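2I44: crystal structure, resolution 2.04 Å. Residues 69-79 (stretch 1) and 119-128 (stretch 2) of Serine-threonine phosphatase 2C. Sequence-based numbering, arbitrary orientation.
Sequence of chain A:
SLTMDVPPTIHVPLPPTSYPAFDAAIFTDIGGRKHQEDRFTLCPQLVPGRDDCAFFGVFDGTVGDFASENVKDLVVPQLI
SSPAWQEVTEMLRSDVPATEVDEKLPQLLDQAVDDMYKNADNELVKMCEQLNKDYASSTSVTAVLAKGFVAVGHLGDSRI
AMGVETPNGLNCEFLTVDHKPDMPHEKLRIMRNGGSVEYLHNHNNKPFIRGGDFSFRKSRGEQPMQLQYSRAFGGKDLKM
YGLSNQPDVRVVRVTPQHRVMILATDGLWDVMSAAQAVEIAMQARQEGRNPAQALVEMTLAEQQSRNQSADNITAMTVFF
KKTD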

# COMPACT_ATOMS: atom_id res chain seq x y z
N GLU A 69 -2.31 12.05 -2.43
CA GLU A 69 -1.37 12.98 -3.06
C GLU A 69 -0.26 13.43 -2.12
O GLU A 69 0.90 13.57 -2.52
N ASN A 70 -0.62 13.65 -0.85
CA ASN A 70 0.35 14.09 0.14
C ASN A 70 1.11 12.97 0.85
O ASN A 70 2.35 13.01 0.92
N VAL A 71 0.39 11.98 1.36
CA VAL A 71 1.05 10.89 2.08
C VAL A 71 2.19 10.28 1.27
O VAL A 71 3.17 9.80 1.84
N LYS A 72 2.08 10.32 -0.05
CA LYS A 72 3.10 9.74 -0.91
C LYS A 72 4.46 10.41 -0.76
O LYS A 72 5.49 9.79 -1.01
N ASP A 73 4.46 11.69 -0.38
CA ASP A 73 5.70 12.43 -0.21
C ASP A 73 6.15 12.45 1.25
O ASP A 73 7.20 12.99 1.58
N LEU A 74 5.35 11.84 2.12
CA LEU A 74 5.68 11.81 3.54
C LEU A 74 6.32 10.51 4.02
O LEU A 74 7.07 10.51 4.99
N VAL A 75 6.01 9.40 3.35
CA VAL A 75 6.52 8.10 3.77
C VAL A 75 8.03 7.91 3.78
O VAL A 75 8.57 7.42 4.77
N VAL A 76 8.73 8.28 2.71
CA VAL A 76 10.17 8.09 2.72
C VAL A 76 10.84 9.00 3.76
O VAL A 76 11.66 8.53 4.56
N PRO A 77 10.49 10.30 3.79
CA PRO A 77 11.13 11.17 4.79
C PRO A 77 10.87 10.69 6.22
O PRO A 77 11.79 10.64 7.04
N GLN A 78 9.63 10.31 6.52
CA GLN A 78 9.31 9.83 7.85
C GLN A 78 10.02 8.52 8.16
O GLN A 78 10.47 8.29 9.28
N LEU A 79 10.13 7.65 7.16
CA LEU A 79 10.79 6.36 7.34
C LEU A 79 12.23 6.53 7.79
O LEU A 79 12.63 6.01 8.83
N ASN A 119 3.90 8.07 12.17
CA ASN A 119 4.42 9.43 12.05
C ASN A 119 3.93 10.11 10.78
O ASN A 119 3.62 11.31 10.78
N ALA A 120 3.86 9.35 9.69
CA ALA A 120 3.38 9.91 8.44
C ALA A 120 1.90 10.26 8.58
O ALA A 120 1.43 11.24 8.01
N ASP A 121 1.16 9.46 9.34
CA ASP A 121 -0.26 9.76 9.49
C ASP A 121 -0.49 10.96 10.39
O ASP A 121 -1.39 11.76 10.13
N ASN A 122 0.31 11.10 11.44
CA ASN A 122 0.14 12.24 12.34
C ASN A 122 0.36 13.52 11.54
O ASN A 122 -0.41 14.47 11.65
N GLU A 123 1.40 13.53 10.72
CA GLU A 123 1.71 14.71 9.92
C GLU A 123 0.61 14.98 8.89
O GLU A 123 0.22 16.12 8.67
N LEU A 124 0.12 13.92 8.26
CA LEU A 124 -0.95 14.06 7.28
C LEU A 124 -2.22 14.63 7.93
O LEU A 124 -2.82 15.58 7.42
N VAL A 125 -2.62 14.04 9.05
CA VAL A 125 -3.82 14.47 9.76
C VAL A 125 -3.75 15.94 10.19
O VAL A 125 -4.77 16.64 10.18
N LYS A 126 -2.57 16.40 10.58
CA LYS A 126 -2.41 17.80 10.97
C LYS A 126 -2.61 18.67 9.74
O LYS A 126 -3.11 19.79 9.83
N MSE A 127 -2.21 18.15 8.58
CA MSE A 127 -2.39 18.90 7.34
C MSE A 127 -3.88 18.95 7.03
O MSE A 127 -4.41 19.98 6.60
N CYS A 128 -4.56 17.83 7.26
CA CYS A 128 -5.99 17.75 7.01
C CYS A 128 -6.74 18.73 7.91
O CYS A 128 -7.77 19.28 7.53

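Packing between two helices of Serine-threonine phosphatase 2C, residues 69-79 and 119-128, which run in roughly opposed directions (139° between their N-to-C axes) and approach to 9.2 Å axis to axis. Together they bury 488 Å², and the backbones come nearest where Leu-74 faces Ala-120, with the two CA atoms 5.7 Å apart; one turn back along the first helix, the CA atoms of Val-71 and Leu-124 are 6.4 Å apart. Because the directions oppose, walking up stretch 1 means walking down stretch 2, from Met-127 toward Asn-119.

Glu-69 opens the stretch out of reach of the partner helix; its OE1 instead takes a weak hydrogen bond, part of a salt bridge, from Lys-72 NZ at 3.3 Å, on a lysine whose chain is p at chi1 and extended beyond. Asn-70 (chi1 m) points toward stretch 2. Its CB lies 3.9 Å from Leu-124 CD1, and its OD1 is 3.3 Å from the terminal methyl CE of Met-127, a van der Waals contact; ND2 is hydrogen-bonded elsewhere in the structure. Val-71 (p) leaves its backbone sideways, yet its CG2 reaches Leu-124 CD2 at 4.0 Å, an apolar contact between two buried residues. Leu-124, t at chi1 and p at chi2, thus offers one methyl to Asn-70 and the other to Val-71. Asp-73 takes no part in the contact.

Leu-74 (m, t) is the knob of the interface, its side chain seated among Ala-120, Glu-123, Leu-124 and Met-127. Leu-74 CD1 lies 3.8 Å from the backbone Ala-120 O, 4.1 Å from Leu-124 CB and 4.4 Å from Met-127 SE, while Leu-74 CB meets Ala-120 CB at 4.4 Å. The other methyl, Leu-74 CD2, comes within 3.2 Å of Glu-123 OE2, so the carboxylate flanks the apolar pocket. Met-127 is a selenomethionine; its m, t, p chain carries the selenium to the edge of this pocket and the CE methyl on to Asn-70.

The next three residues after the knob make no contact with the partner. Val-75 (m) points away, Val-76 is out of reach and Pro-77 goes sideways without touching. With no amide hydrogen, the proline cannot bond to the preceding turn, and it lies in the kinked part of the helix.

Gln-78 (m, m) points in again one turn after Leu-74 and makes the sole hydrogen bond across the pair: Gln-78 NE2 donates to Glu-123 OE1 at 2.6 Å, with an angle of 151° at the hydrogen. Glu-123 extends (t, t) to meet it; OE1 takes the amide hydrogen, and both carboxylate oxygens of Glu-123 lie near Leu-74 CD2, OE2 the nearer. The folded glutamine chain also packs on the partner backbone, Gln-78 CG standing 3.8 Å from Ala-120 CA, and Gln-78 OE1 lies 3.2 Å from Asn-119 CB. Leu-79 (t, p) points away and closes the stretch without contact.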

# COMPACT_ATOMS: atom_id res chain seq x y z
CB GLU A 69 -2.14 14.20 -3.59
CG GLU A 69 -1.27 15.37 -4.06
CD GLU A 69 -0.30 15.00 -5.18
OE1 GLU A 69 -0.42 13.92 -5.79
OE2 GLU A 69 0.60 15.83 -5.45
CB ASN A 70 -0.35 14.97 1.17
CG ASN A 70 -0.66 16.35 0.62
OD1 ASN A 70 0.21 17.21 0.56
ND2 ASN A 70 -1.90 16.56 0.20
CB VAL A 71 0.04 9.77 2.49
CG1 VAL A 71 -0.09 8.74 1.39
CG2 VAL A 71 0.48 9.13 3.80
CB LYS A 72 2.69 9.81 -2.38
CG LYS A 72 3.07 11.12 -3.04
CD LYS A 72 2.63 11.19 -4.47
CE LYS A 72 3.05 12.52 -5.07
NZ LYS A 72 2.54 12.67 -6.45
CB ASP A 73 5.53 13.89 -0.70
CG ASP A 73 5.00 13.98 -2.13
OD1 ASP A 73 5.59 13.36 -3.04
OD2 ASP A 73 4.00 14.69 -2.33
CB LEU A 74 4.43 12.08 4.38
CG LEU A 74 3.69 13.40 4.15
CD1 LEU A 74 2.46 13.46 5.06
CD2 LEU A 74 4.61 14.58 4.42
CB VAL A 75 5.88 6.95 2.94
CG1 VAL A 75 4.41 6.82 3.30
CG2 VAL A 75 6.04 7.21 1.45
CB VAL A 76 10.77 8.30 1.30
CG1 VAL A 76 12.29 8.28 1.36
CG2 VAL A 76 10.30 7.17 0.39
CB PRO A 77 10.49 12.53 4.51
CG PRO A 77 10.26 12.47 3.02
CD PRO A 77 9.68 11.09 2.85
CB GLN A 78 7.79 9.63 8.00
CG GLN A 78 6.99 10.92 8.14
CD GLN A 78 7.32 11.68 9.42
OE1 GLN A 78 7.94 11.15 10.34
NE2 GLN A 78 6.88 12.93 9.50
CB LEU A 79 10.76 5.55 6.04
CG LEU A 79 11.60 4.27 6.04
CD1 LEU A 79 11.05 3.30 7.08
CD2 LEU A 79 11.58 3.64 4.66
CB ASN A 119 5.95 9.44 12.11
CG ASN A 119 6.47 9.06 13.48
OD1 ASN A 119 5.82 9.29 14.49
ND2 ASN A 119 7.66 8.47 13.52
CB ALA A 120 3.59 8.93 7.31
CB ASP A 121 -1.05 8.56 10.03
CG ASP A 121 -2.55 8.77 9.90
OD1 ASP A 121 -3.01 9.09 8.78
OD2 ASP A 121 -3.27 8.64 10.92
CB ASN A 122 1.14 12.18 13.51
CG ASN A 122 0.83 11.06 14.47
OD1 ASN A 122 -0.31 10.60 14.56
ND2 ASN A 122 1.84 10.63 15.22
CB GLU A 123 3.05 14.53 9.21
CG GLU A 123 3.61 15.84 8.68
CD GLU A 123 4.83 15.63 7.80
OE1 GLU A 123 5.54 14.62 8.00
OE2 GLU A 123 5.07 16.48 6.92
CB LEU A 124 -1.26 12.71 6.62
CG LEU A 124 -2.37 12.72 5.57
CD1 LEU A 124 -1.96 13.61 4.40
CD2 LEU A 124 -2.64 11.30 5.08
CB VAL A 125 -4.09 13.57 11.00
CG1 VAL A 125 -5.24 14.14 11.82
CG2 VAL A 125 -4.44 12.14 10.55
CB LYS A 126 -1.02 18.04 11.56
CG LYS A 126 -0.80 17.40 12.91
CD LYS A 126 0.63 17.57 13.38
CE LYS A 126 0.92 16.72 14.60
NZ LYS A 126 2.37 16.76 14.95
CB MSE A 127 -1.66 18.23 6.18
CG MSE A 127 -0.14 18.27 6.28
SE MSE A 127 0.67 17.43 4.73
CE MSE A 127 0.24 18.79 3.40
CB CYS A 128 -6.50 16.33 7.25
SG CYS A 128 -5.85 15.11 6.08